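PDB 5VIT: MdcA from Pseudomonas aeruginosa, which serves as the alpha subunit of malonate decarboxylase, probably a transferase that exchanges acetyl for malonyl on the acyl carrier protein. Local coordinates for residues A[241-246]-A[461-466]; A[248-253]-A[277-282]; A[353-358]-A[380-385]; A[484-489]-A[509-514]; A[319-322]-A[328-331]. All coordinates share one frame; numbering follows the deposited sequence.

Contact 1: A[241-246]-A[461-466]; sequences AMMAIR and HVLTEE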
# COMPACT_ATOMS: atom_id res chain seq x y z
N ALA A 241 7.86 -0.72 10.93
CA ALA A 241 8.28 -2.06 11.34
C ALA A 241 7.17 -3.10 11.15
O ALA A 241 7.45 -4.22 10.72
CB ALA A 241 8.75 -2.04 12.77
N MET A 242 5.93 -2.73 11.46
CA MET A 242 4.79 -3.62 11.26
C MET A 242 4.62 -3.95 9.78
O MET A 242 4.37 -5.11 9.39
CB MET A 242 3.49 -3.00 11.81
CG MET A 242 3.41 -2.86 13.32
SD MET A 242 2.02 -1.81 13.86
CE MET A 242 0.69 -3.02 13.85
N MET A 243 4.74 -2.92 8.93
CA MET A 243 4.55 -3.11 7.49
C MET A 243 5.71 -3.91 6.88
O MET A 243 5.52 -4.66 5.92
CB MET A 243 4.39 -1.76 6.79
CG MET A 243 3.27 -0.90 7.39
SD MET A 243 3.15 0.69 6.54
CE MET A 243 2.62 0.03 4.98
N ALA A 244 6.92 -3.77 7.44
CA ALA A 244 8.03 -4.61 6.98
C ALA A 244 7.73 -6.10 7.23
O ALA A 244 7.90 -6.96 6.36
CB ALA A 244 9.35 -4.19 7.66
N ILE A 245 7.26 -6.39 8.44
CA ILE A 245 7.06 -7.78 8.83
C ILE A 245 5.93 -8.41 8.02
O ILE A 245 6.06 -9.51 7.49
CB ILE A 245 6.78 -7.89 10.33
CG1 ILE A 245 8.04 -7.50 11.11
CG2 ILE A 245 6.30 -9.28 10.70
CD1 ILE A 245 7.81 -7.35 12.61
N ARG A 246 4.84 -7.67 7.90
CA ARG A 246 3.65 -8.16 7.25
C ARG A 246 3.74 -8.07 5.74
O ARG A 246 3.50 -9.05 5.04
CB ARG A 246 2.43 -7.38 7.74
CG ARG A 246 1.17 -7.66 6.97
CD ARG A 246 0.45 -8.88 7.54
NE ARG A 246 -0.73 -9.24 6.75
CZ ARG A 246 -1.31 -10.44 6.76
NH1 ARG A 246 -0.84 -11.42 7.52
NH2 ARG A 246 -2.38 -10.64 6.00
N HIS A 461 12.05 -2.66 -2.67
CA HIS A 461 10.98 -2.16 -1.81
C HIS A 461 11.37 -0.83 -1.21
O HIS A 461 12.43 -0.71 -0.59
CB HIS A 461 10.68 -3.12 -0.64
CG HIS A 461 10.15 -4.46 -1.04
ND1 HIS A 461 10.96 -5.47 -1.51
CD2 HIS A 461 8.90 -4.98 -0.97
CE1 HIS A 461 10.22 -6.54 -1.76
NE2 HIS A 461 8.97 -6.27 -1.44
N VAL A 462 10.50 0.16 -1.36
CA VAL A 462 10.65 1.37 -0.57
C VAL A 462 9.57 1.36 0.49
O VAL A 462 8.38 1.25 0.18
CB VAL A 462 10.57 2.65 -1.41
CG1 VAL A 462 10.41 3.88 -0.50
CG2 VAL A 462 11.81 2.78 -2.25
N LEU A 463 9.99 1.42 1.74
CA LEU A 463 9.07 1.34 2.86
C LEU A 463 9.15 2.63 3.64
O LEU A 463 10.23 3.06 4.06
CB LEU A 463 9.39 0.13 3.74
CG LEU A 463 8.82 0.08 5.16
CD1 LEU A 463 7.33 0.39 5.25
CD2 LEU A 463 9.13 -1.29 5.80
N THR A 464 7.98 3.20 3.86
CA THR A 464 7.82 4.53 4.41
C THR A 464 6.66 4.50 5.44
O THR A 464 5.90 3.55 5.43
CB THR A 464 7.57 5.49 3.22
OG1 THR A 464 8.79 6.17 2.84
CG2 THR A 464 6.50 6.40 3.47
N GLU A 465 6.50 5.49 6.32
CA GLU A 465 5.31 5.51 7.18
C GLU A 465 3.99 5.56 6.38
O GLU A 465 2.93 5.24 6.92
CB GLU A 465 5.37 6.68 8.19
CG GLU A 465 4.92 8.05 7.67
CD GLU A 465 6.00 8.83 6.92
OE1 GLU A 465 7.05 8.25 6.59
OE2 GLU A 465 5.80 10.03 6.65
N GLU A 466 4.05 5.96 5.11
CA GLU A 466 2.91 5.98 4.20
C GLU A 466 2.54 4.62 3.63
O GLU A 466 1.36 4.34 3.37
CB GLU A 466 3.19 6.92 3.03
CG GLU A 466 3.47 8.35 3.45
CD GLU A 466 2.19 9.12 3.65
OE1 GLU A 466 1.30 9.03 2.79
OE2 GLU A 466 2.07 9.83 4.66
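Leu463, on strand 461-464, divides its two methyl branches between consecutive residues of helix 241-246 and so illustrates how one branched side chain can bed a helix against a sheet. The apolar contacts come first. CD2 of Leu463 presses on the methyl of Ala244, CD2 to CB 3.5 Å, closer than two carbons usually sit. The same CD2 also lies 3.7 Å from Ala244 CA, so the branch reaches the helix backbone too. The other branch meets the root of Met243, with Leu463 CD1 4.0 Å from Met243 CB. Placing CG opposite the backbone N (chi1 162°) carries both methyls of Leu463 forward to the helix. With only a methyl at Ala244 between them, the axes of the short segments approach to 8.8 Å; they run roughly antiparallel, their N-to-C directions 147° apart.

A looser kind of contact continues one residue along the strand. There Met243 SD stands 4.1 Å from the carbonyl O of Thr464, a van der Waals approach beyond the close leucine packing. The Thr464 hydroxyl is hydrogen-bonded to Val421 O.

The helix is thus laid on one face of the mixed sheet, where Leu463 also touches Val418 and Met420 of the parallel strand 416-420; on the other side of strand 461-464, strand 467-469 runs antiparallel to it. Behind the helix, Ala241 and Ile245 meet Ile268 and Ile271 of helix 263-278.

Contact 2: A[248-253]-A[277-282]; sequences IYQRHN and ESLGLK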
# COMPACT_ATOMS: atom_id res chain seq x y z
N ILE A 248 6.38 -7.38 3.82
CA ILE A 248 7.62 -7.81 3.20
C ILE A 248 8.12 -9.20 3.66
O ILE A 248 8.24 -10.11 2.84
CB ILE A 248 8.75 -6.79 3.44
CG1 ILE A 248 8.29 -5.39 2.98
CG2 ILE A 248 10.00 -7.24 2.72
CD1 ILE A 248 9.40 -4.30 3.02
N TYR A 249 8.42 -9.35 4.94
CA TYR A 249 8.96 -10.61 5.43
C TYR A 249 7.97 -11.74 5.18
O TYR A 249 8.33 -12.77 4.61
CB TYR A 249 9.29 -10.53 6.92
CG TYR A 249 10.42 -9.58 7.28
CD1 TYR A 249 10.82 -9.43 8.61
CD2 TYR A 249 11.10 -8.86 6.29
CE1 TYR A 249 11.85 -8.57 8.96
CE2 TYR A 249 12.15 -8.01 6.63
CZ TYR A 249 12.51 -7.86 7.97
OH TYR A 249 13.53 -7.01 8.31
N GLN A 250 6.72 -11.53 5.61
CA GLN A 250 5.70 -12.56 5.45
C GLN A 250 5.30 -12.71 4.00
O GLN A 250 5.19 -13.83 3.50
CB GLN A 250 4.46 -12.25 6.30
CG GLN A 250 3.35 -13.32 6.18
CD GLN A 250 2.12 -13.01 7.03
OE1 GLN A 250 1.99 -11.92 7.59
NE2 GLN A 250 1.21 -13.97 7.14
N ARG A 251 5.07 -11.58 3.33
CA ARG A 251 4.66 -11.60 1.92
C ARG A 251 5.57 -12.44 1.04
O ARG A 251 5.10 -13.17 0.18
CB ARG A 251 4.62 -10.18 1.34
CG ARG A 251 3.26 -9.52 1.38
CD ARG A 251 2.47 -9.83 0.13
NE ARG A 251 3.08 -9.21 -1.04
CZ ARG A 251 2.49 -9.08 -2.22
NH1 ARG A 251 1.24 -9.52 -2.39
NH2 ARG A 251 3.15 -8.50 -3.23
N HIS A 252 6.87 -12.31 1.25
CA HIS A 252 7.82 -12.97 0.37
C HIS A 252 8.46 -14.17 1.05
O HIS A 252 9.39 -14.76 0.52
CB HIS A 252 8.90 -11.96 -0.09
CG HIS A 252 8.34 -10.78 -0.83
ND1 HIS A 252 7.59 -10.92 -1.98
CD2 HIS A 252 8.42 -9.45 -0.59
CE1 HIS A 252 7.22 -9.72 -2.41
NE2 HIS A 252 7.71 -8.81 -1.58
N ASN A 253 7.96 -14.53 2.23
CA ASN A 253 8.45 -15.70 2.96
C ASN A 253 9.96 -15.61 3.19
O ASN A 253 10.73 -16.49 2.77
CB ASN A 253 8.08 -17.00 2.22
CG ASN A 253 8.31 -18.24 3.08
OD1 ASN A 253 8.18 -18.20 4.30
ND2 ASN A 253 8.65 -19.35 2.43
N GLU A 277 4.43 -12.46 16.49
CA GLU A 277 3.73 -13.53 17.19
C GLU A 277 2.24 -13.54 16.83
O GLU A 277 1.68 -14.60 16.52
CB GLU A 277 3.92 -13.38 18.71
CG GLU A 277 3.32 -14.49 19.56
CD GLU A 277 3.84 -15.87 19.19
OE1 GLU A 277 3.09 -16.85 19.38
OE2 GLU A 277 4.99 -15.99 18.70
N SER A 278 1.62 -12.36 16.83
CA SER A 278 0.20 -12.22 16.51
C SER A 278 -0.12 -12.64 15.08
O SER A 278 -1.27 -12.93 14.75
CB SER A 278 -0.25 -10.76 16.74
OG SER A 278 0.10 -9.92 15.65
N LEU A 279 0.89 -12.68 14.22
CA LEU A 279 0.66 -13.10 12.85
C LEU A 279 0.92 -14.59 12.72
O LEU A 279 0.68 -15.18 11.68
CB LEU A 279 1.55 -12.31 11.88
CG LEU A 279 1.28 -10.80 11.77
CD1 LEU A 279 2.30 -10.13 10.86
CD2 LEU A 279 -0.15 -10.55 11.25
N GLY A 280 1.42 -15.20 13.80
CA GLY A 280 1.66 -16.63 13.83
C GLY A 280 2.91 -17.05 13.08
O GLY A 280 2.99 -18.16 12.57
N LEU A 281 3.90 -16.16 13.03
CA LEU A 281 5.02 -16.35 12.12
C LEU A 281 6.29 -16.92 12.76
O LEU A 281 7.29 -17.05 12.07
CB LEU A 281 5.37 -15.02 11.44
CG LEU A 281 4.30 -14.44 10.52
CD1 LEU A 281 4.68 -13.02 10.06
CD2 LEU A 281 4.07 -15.35 9.32
N LYS A 282 6.26 -17.23 14.06
CA LYS A 282 7.47 -17.74 14.73
C LYS A 282 7.91 -19.05 14.08
O LYS A 282 7.10 -19.94 13.86
CB LYS A 282 7.26 -17.97 16.22
CG LYS A 282 8.54 -18.46 16.92
CD LYS A 282 8.26 -19.06 18.29
CE LYS A 282 7.69 -18.03 19.25
NZ LYS A 282 7.61 -18.51 20.66
O HOH W 1 -0.86 -13.99 9.54
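Gln250 and Leu281 meet with their side chains at about a right angle, the glutamine laid out straight and the leucine fork set across it. The extension of Gln250 explains the fit: CG is opposite the backbone N (chi1 -179°) and the next torsion is also fully open, so the chain offers its whole length. Leu281 CD1 touches Gln250 CB at 3.8 Å, while Leu281 CD2 lies at the same distance, 3.8 Å, from Gln250 CG. Leu279 approaches on a different slant and reaches just the amide end, its CD1 3.7 Å from Gln250 OE1. That oxygen also accepts a weak hydrogen bond from Arg246 NH1, one turn back in the helix.

Each partner belongs to the closing end of a helix, and both ends are Schellman motifs. Asn253, in positive phi, is the C-prime residue of the motif closing helix 235-250, its N bonded to Gln250 O at 3.1 Å. After helix 263-278 the corresponding place is taken by Gly280 (phi 77°), the first residue to leave helical angles, whose N bonds to Glu277 O at 2.8 Å; the chain then turns to present Leu281 on the same side as Leu279.

The polar end of the glutamine is linked through water rather than directly. Gln250 NE2 gives a hydrogen bond to water 1 at 3.2 Å, and the water in turn donates to Leu279 O at 2.9 Å. The bridge thus joins a side-chain amide of one helix end to a main-chain carbonyl of the other. Deeper in, both leucines rest on Ile245 of helix 235-250, and Leu281 also touches Trp305.

Contact 3: A[353-358]-A[380-385]; sequences DLFIGA and GGAPNM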
# COMPACT_ATOMS: atom_id res chain seq x y z
N ASP A 353 18.36 -13.74 2.08
CA ASP A 353 17.21 -13.33 1.23
C ASP A 353 17.09 -11.82 1.04
O ASP A 353 16.55 -11.34 0.03
CB ASP A 353 15.86 -13.79 1.82
CG ASP A 353 15.68 -15.30 1.85
OD1 ASP A 353 16.44 -15.99 1.19
OD2 ASP A 353 14.77 -15.78 2.57
N LEU A 354 17.48 -11.06 2.05
CA LEU A 354 17.03 -9.68 2.11
C LEU A 354 17.99 -8.76 2.88
O LEU A 354 18.60 -9.15 3.87
CB LEU A 354 15.62 -9.63 2.74
CG LEU A 354 14.99 -8.30 3.20
CD1 LEU A 354 13.46 -8.45 3.26
CD2 LEU A 354 15.52 -7.80 4.55
N PHE A 355 18.10 -7.52 2.39
CA PHE A 355 18.70 -6.45 3.17
C PHE A 355 17.66 -5.40 3.40
O PHE A 355 16.86 -5.10 2.51
CB PHE A 355 19.90 -5.82 2.45
CG PHE A 355 20.34 -4.50 3.03
CD1 PHE A 355 21.11 -4.46 4.18
CD2 PHE A 355 19.98 -3.32 2.43
CE1 PHE A 355 21.52 -3.23 4.71
CE2 PHE A 355 20.38 -2.09 2.95
CZ PHE A 355 21.16 -2.06 4.10
N ILE A 356 17.65 -4.82 4.59
CA ILE A 356 16.76 -3.69 4.85
C ILE A 356 17.51 -2.66 5.66
O ILE A 356 18.11 -2.98 6.68
CB ILE A 356 15.45 -4.14 5.55
CG1 ILE A 356 14.53 -2.93 5.81
CG2 ILE A 356 15.75 -4.90 6.85
CD1 ILE A 356 13.08 -3.32 6.15
N GLY A 357 17.50 -1.41 5.20
CA GLY A 357 18.17 -0.34 5.90
C GLY A 357 17.53 1.02 5.69
O GLY A 357 16.64 1.18 4.86
N ALA A 358 17.99 1.98 6.48
CA ALA A 358 17.58 3.36 6.34
C ALA A 358 18.62 4.15 5.56
O ALA A 358 19.67 3.62 5.18
CB ALA A 358 17.36 3.99 7.71
N GLY A 380 29.77 2.33 4.42
CA GLY A 380 29.79 1.18 5.32
C GLY A 380 29.41 -0.09 4.57
O GLY A 380 29.88 -0.31 3.44
N GLY A 381 28.57 -0.92 5.17
CA GLY A 381 28.18 -2.19 4.57
C GLY A 381 27.01 -2.12 3.60
O GLY A 381 26.71 -3.08 2.89
N ALA A 382 26.34 -0.97 3.56
CA ALA A 382 25.11 -0.87 2.78
C ALA A 382 25.27 -1.18 1.29
O ALA A 382 24.40 -1.81 0.72
CB ALA A 382 24.49 0.53 2.97
N PRO A 383 26.38 -0.77 0.64
CA PRO A 383 26.44 -1.16 -0.79
C PRO A 383 26.59 -2.67 -1.01
O PRO A 383 25.99 -3.22 -1.93
CB PRO A 383 27.69 -0.44 -1.30
CG PRO A 383 27.89 0.67 -0.38
CD PRO A 383 27.45 0.17 0.98
N ASN A 384 27.39 -3.33 -0.18
CA ASN A 384 27.58 -4.76 -0.32
C ASN A 384 26.27 -5.53 -0.12
O ASN A 384 25.96 -6.48 -0.84
CB ASN A 384 28.60 -5.27 0.68
CG ASN A 384 28.83 -6.75 0.53
OD1 ASN A 384 29.07 -7.24 -0.57
ND2 ASN A 384 28.72 -7.48 1.64
N MET A 385 25.48 -5.11 0.86
CA MET A 385 24.26 -5.86 1.12
C MET A 385 22.99 -5.33 0.46
O MET A 385 22.05 -6.09 0.27
CB MET A 385 24.08 -6.00 2.62
CG MET A 385 25.06 -7.06 3.10
SD MET A 385 25.17 -7.29 4.83
CE MET A 385 25.89 -5.72 5.30
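Phe355 is pressed hardest against Met385 at the base of its side chain, and the fit slackens toward the far end of the ring. At the tight end Phe355 CB lies only 3.1 Å from the carbonyl O of Met385, a close approach that brings the strand residue up to the helix backbone. The same oxygen stands 3.6 Å from Phe355 CG and takes a hydrogen bond from Lys415 NZ, which satisfies it. Beside it, Phe355 CD1 rests 3.7 Å from Met385 CB, the two side chains crossing at about a right angle.

This is a three-layer alpha/beta arrangement, a parallel central strand with helices on both faces. Strand 354-357 runs parallel between strands 256-259 and 416-420, and its side chains leave by opposite faces: Leu354 and Ile356 meet helix 235-250, whereas Phe355 reaches the short helix 382-385. With CG opposite the backbone N (chi1 165°), the ring swings along the strand toward Gly357, whose CA lies 3.9 Å from Phe355 CZ and carries no side chain to obstruct it.

The loose end is at Ala382, a partly exposed residue of the short helix. Its CB is 4.4 Å from Phe355 CZ, a touch that leaves the rim of the ring lightly covered by this segment. Beyond CB the Met385 side chain leads away from the strand, bent at chi3, and comes within about 3 Å of a bound malonate ion at the nearest atoms; the ion is probably a component of the crystallisation solution, so the neighbourhood does not by itself define a substrate site.

Contact 4: A[484-489]-A[509-514]; sequences IAAVAG and GLIALP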
# COMPACT_ATOMS: atom_id res chain seq x y z
N ILE A 484 7.44 5.38 -6.25
CA ILE A 484 8.17 6.07 -5.19
C ILE A 484 7.37 7.31 -4.75
O ILE A 484 7.16 7.53 -3.56
CB ILE A 484 9.59 6.47 -5.64
CG1 ILE A 484 10.47 5.21 -5.76
CG2 ILE A 484 10.22 7.48 -4.66
CD1 ILE A 484 11.66 5.33 -6.71
N ALA A 485 6.89 8.08 -5.72
CA ALA A 485 6.12 9.27 -5.41
C ALA A 485 4.85 8.93 -4.60
O ALA A 485 4.47 9.68 -3.69
CB ALA A 485 5.75 10.03 -6.71
N ALA A 486 4.20 7.81 -4.91
CA ALA A 486 3.00 7.38 -4.16
C ALA A 486 3.25 7.12 -2.67
O ALA A 486 2.32 7.17 -1.88
CB ALA A 486 2.40 6.13 -4.78
N VAL A 487 4.48 6.86 -2.26
CA VAL A 487 4.70 6.63 -0.83
C VAL A 487 5.64 7.67 -0.23
O VAL A 487 6.08 7.51 0.88
CB VAL A 487 5.27 5.22 -0.54
CG1 VAL A 487 4.35 4.17 -1.11
CG2 VAL A 487 6.68 5.08 -1.08
N ALA A 488 5.90 8.75 -0.96
CA ALA A 488 6.88 9.74 -0.53
C ALA A 488 6.25 10.87 0.29
O ALA A 488 6.95 11.82 0.67
CB ALA A 488 7.62 10.31 -1.74
N GLY A 489 4.96 10.76 0.57
CA GLY A 489 4.25 11.73 1.39
C GLY A 489 4.16 13.14 0.79
O GLY A 489 3.86 13.31 -0.39
N GLY A 509 -1.43 -3.87 -6.81
CA GLY A 509 -0.35 -4.38 -5.98
C GLY A 509 0.98 -3.67 -6.14
O GLY A 509 1.99 -4.18 -5.67
N LEU A 510 0.99 -2.51 -6.79
CA LEU A 510 2.21 -1.71 -6.97
C LEU A 510 2.65 -1.09 -5.65
O LEU A 510 3.85 -1.00 -5.33
CB LEU A 510 2.00 -0.61 -8.02
CG LEU A 510 1.60 -1.08 -9.43
CD1 LEU A 510 1.53 0.09 -10.45
CD2 LEU A 510 2.55 -2.18 -9.92
N ILE A 511 1.66 -0.67 -4.87
CA ILE A 511 1.91 -0.20 -3.52
C ILE A 511 0.93 -0.87 -2.58
O ILE A 511 -0.12 -1.36 -2.99
CB ILE A 511 1.76 1.33 -3.40
CG1 ILE A 511 0.28 1.74 -3.35
CG2 ILE A 511 2.48 2.05 -4.55
CD1 ILE A 511 0.05 3.25 -3.38
N ALA A 512 1.31 -0.93 -1.31
CA ALA A 512 0.41 -1.36 -0.26
C ALA A 512 0.38 -0.28 0.81
O ALA A 512 1.43 0.14 1.30
CB ALA A 512 0.86 -2.69 0.34
N LEU A 513 -0.80 0.18 1.17
CA LEU A 513 -0.93 1.05 2.34
C LEU A 513 -1.08 0.11 3.52
O LEU A 513 -1.38 -1.07 3.31
CB LEU A 513 -2.12 2.00 2.22
CG LEU A 513 -2.16 2.97 1.04
CD1 LEU A 513 -3.27 3.99 1.25
CD2 LEU A 513 -0.82 3.63 0.84
N PRO A 514 -0.87 0.61 4.75
CA PRO A 514 -1.06 -0.27 5.93
C PRO A 514 -2.40 -1.02 5.90
O PRO A 514 -2.41 -2.21 6.21
CB PRO A 514 -1.01 0.70 7.12
CG PRO A 514 -0.90 2.09 6.53
CD PRO A 514 -0.41 1.96 5.13
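Ile511 meets Ala486 through both of its branches, and two torsions set them in place. The first puts CG1 in the crowded position between the backbone N and the carbonyl carbon (chi1 78°), with CG2 opposite that carbonyl carbon. The second sets CD1 anti to CA (chi2 -174°). Ile511 CD1 and CG2 then face the helix together and share one alanine methyl: Ala486 CB is 4.0 Å from CD1 and 4.1 Å from CG2. The Ala486 methyl is therefore held by a pair of carbons, in ordinary van der Waals contact.

Val487 adds a lighter touch, its CG1 4.5 Å from Ile511 CG2. It lies at the close of helix 477-486. Val487 N reaches back only three residues to Ile484 O, at 3.1 Å. Val487 follows Ala486 directly, and both point toward Ile511. The second segment also begins at a helix end, since Gly509, with phi 77°, completes a Schellman motif after helix 502-507. Purely apolar contacts thus join a helix terminus to the chain leaving another.

Met505 of helix 502-507 touches both Ala486 and Ile511 and completes the cluster. Strand 511-512 forms the outermost strand at this end of the mixed sheet, where Ala512 bonds to Ile468 of the antiparallel strand 467-469, and helix 477-486 covers the side to which Ile511 points.

Contact 5: A[319-322]-A[328-331]; sequences EGYI and VFFT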
# COMPACT_ATOMS: atom_id res chain seq x y z
N GLU A 319 28.93 -9.89 25.13
CA GLU A 319 29.86 -11.04 25.11
C GLU A 319 29.41 -12.18 26.01
O GLU A 319 29.33 -13.33 25.57
CB GLU A 319 31.27 -10.60 25.53
CG GLU A 319 32.00 -9.70 24.53
CD GLU A 319 31.44 -8.29 24.45
OE1 GLU A 319 30.66 -7.90 25.35
OE2 GLU A 319 31.76 -7.57 23.47
N GLY A 320 29.12 -11.85 27.27
CA GLY A 320 28.68 -12.84 28.24
C GLY A 320 27.37 -13.50 27.85
O GLY A 320 27.16 -14.69 28.10
N TYR A 321 26.48 -12.74 27.23
CA TYR A 321 25.18 -13.30 26.82
C TYR A 321 25.36 -14.26 25.65
O TYR A 321 24.80 -15.36 25.65
CB TYR A 321 24.19 -12.18 26.46
CG TYR A 321 22.94 -12.63 25.73
CD1 TYR A 321 21.84 -13.12 26.43
CD2 TYR A 321 22.85 -12.54 24.35
CE1 TYR A 321 20.70 -13.51 25.77
CE2 TYR A 321 21.71 -12.93 23.68
CZ TYR A 321 20.64 -13.41 24.40
OH TYR A 321 19.49 -13.80 23.74
N ILE A 322 26.15 -13.84 24.66
CA ILE A 322 26.48 -14.68 23.52
C ILE A 322 27.09 -16.04 23.97
O ILE A 322 26.73 -17.11 23.44
CB ILE A 322 27.47 -13.96 22.58
CG1 ILE A 322 26.76 -12.79 21.86
CG2 ILE A 322 28.08 -14.97 21.58
CD1 ILE A 322 27.72 -11.80 21.21
N VAL A 328 22.99 -20.63 19.04
CA VAL A 328 22.60 -19.55 18.13
C VAL A 328 23.83 -18.88 17.49
O VAL A 328 23.88 -18.67 16.27
CB VAL A 328 21.72 -18.50 18.86
CG1 VAL A 328 21.66 -17.20 18.10
CG2 VAL A 328 20.31 -19.07 19.09
N PHE A 329 24.84 -18.60 18.30
CA PHE A 329 25.99 -17.88 17.80
C PHE A 329 27.17 -18.81 17.45
O PHE A 329 27.19 -19.97 17.86
CB PHE A 329 26.43 -16.84 18.84
CG PHE A 329 25.38 -15.79 19.14
CD1 PHE A 329 24.42 -16.01 20.12
CD2 PHE A 329 25.35 -14.59 18.43
CE1 PHE A 329 23.46 -15.06 20.40
CE2 PHE A 329 24.39 -13.63 18.70
CZ PHE A 329 23.44 -13.86 19.69
N PHE A 330 28.13 -18.27 16.70
CA PHE A 330 29.37 -18.98 16.38
C PHE A 330 30.41 -18.73 17.48
O PHE A 330 30.87 -17.59 17.69
CB PHE A 330 29.89 -18.55 15.01
CG PHE A 330 29.06 -19.06 13.87
CD1 PHE A 330 29.51 -20.11 13.08
CD2 PHE A 330 27.81 -18.51 13.60
CE1 PHE A 330 28.73 -20.60 12.03
CE2 PHE A 330 27.03 -18.99 12.57
CZ PHE A 330 27.49 -20.04 11.79
N THR A 331 30.75 -19.78 18.21
CA THR A 331 31.65 -19.67 19.35
C THR A 331 32.81 -20.65 19.22
O THR A 331 32.69 -21.71 18.60
CB THR A 331 30.90 -19.91 20.69
OG1 THR A 331 30.22 -21.16 20.64
CG2 THR A 331 29.85 -18.79 20.95
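Ile322 and Phe329 bring the two backbones to 6.6 Å between CA atoms, one in a helix and the other in a loop. Segment 319-322 is regular helix, whereas residues 329-331 have extended angles but form no regular strand. A short connection, only five residues long, folds the second piece back over the first.

The side chains of Ile322 and Phe329 cross at about a right angle. Ile322 CG1 stands over the middle of the Phe329 ring, 4.0 Å from its centroid and only 7° from the ring normal, a clear CH-pi contact. Its other branch works nearer the ring's root, with Ile322 CG2 3.7 Å from Phe329 CB; this methyl also reaches Thr331 CG2 at 4.3 Å. The opposite ring face is met toward its rim by Val328 CG1, from the preceding residue, so the phenyl is clasped between two aliphatic groups. Tyr321 approaches obliquely, its CE2 4.3 Å from Phe329 CE1. Swung out with CG opposite the backbone N (chi1 167°), the tyrosine carries its hydroxyl on to a hydrogen bond with Glu302 OE2.

Ile301 of helix 298-302 touches both Tyr321 and Phe329. Val309, on the outermost strand 308-310 of the mixed sheet, packs on Phe329 and shares a backbone hydrogen bond with Val328, so the loop 328-331 lies between strand 308-310 and helix 319-323, with helix 298-302 alongside.

From the N terminus, the first 240 residues, which include the parallel sheet, pass before any of the contacts opens. Helix 235-250 then begins two of them. Contact 2 closes first, joining the end of this helix to that of helix 263-278 over 23 residues. Contact 5 follows as a short local return beside strand 308-310, and contact 3 closes a loop from central strand 354-357 to helix 382-385. All three nest inside the long loop of contact 1, which brings strand 461-464 back to helix 235-250 after 214 residues. Contact 4 comes in series, at the sheet's far edge. None cross; contacts 1, 3 and 4 reach the same mixed sheet.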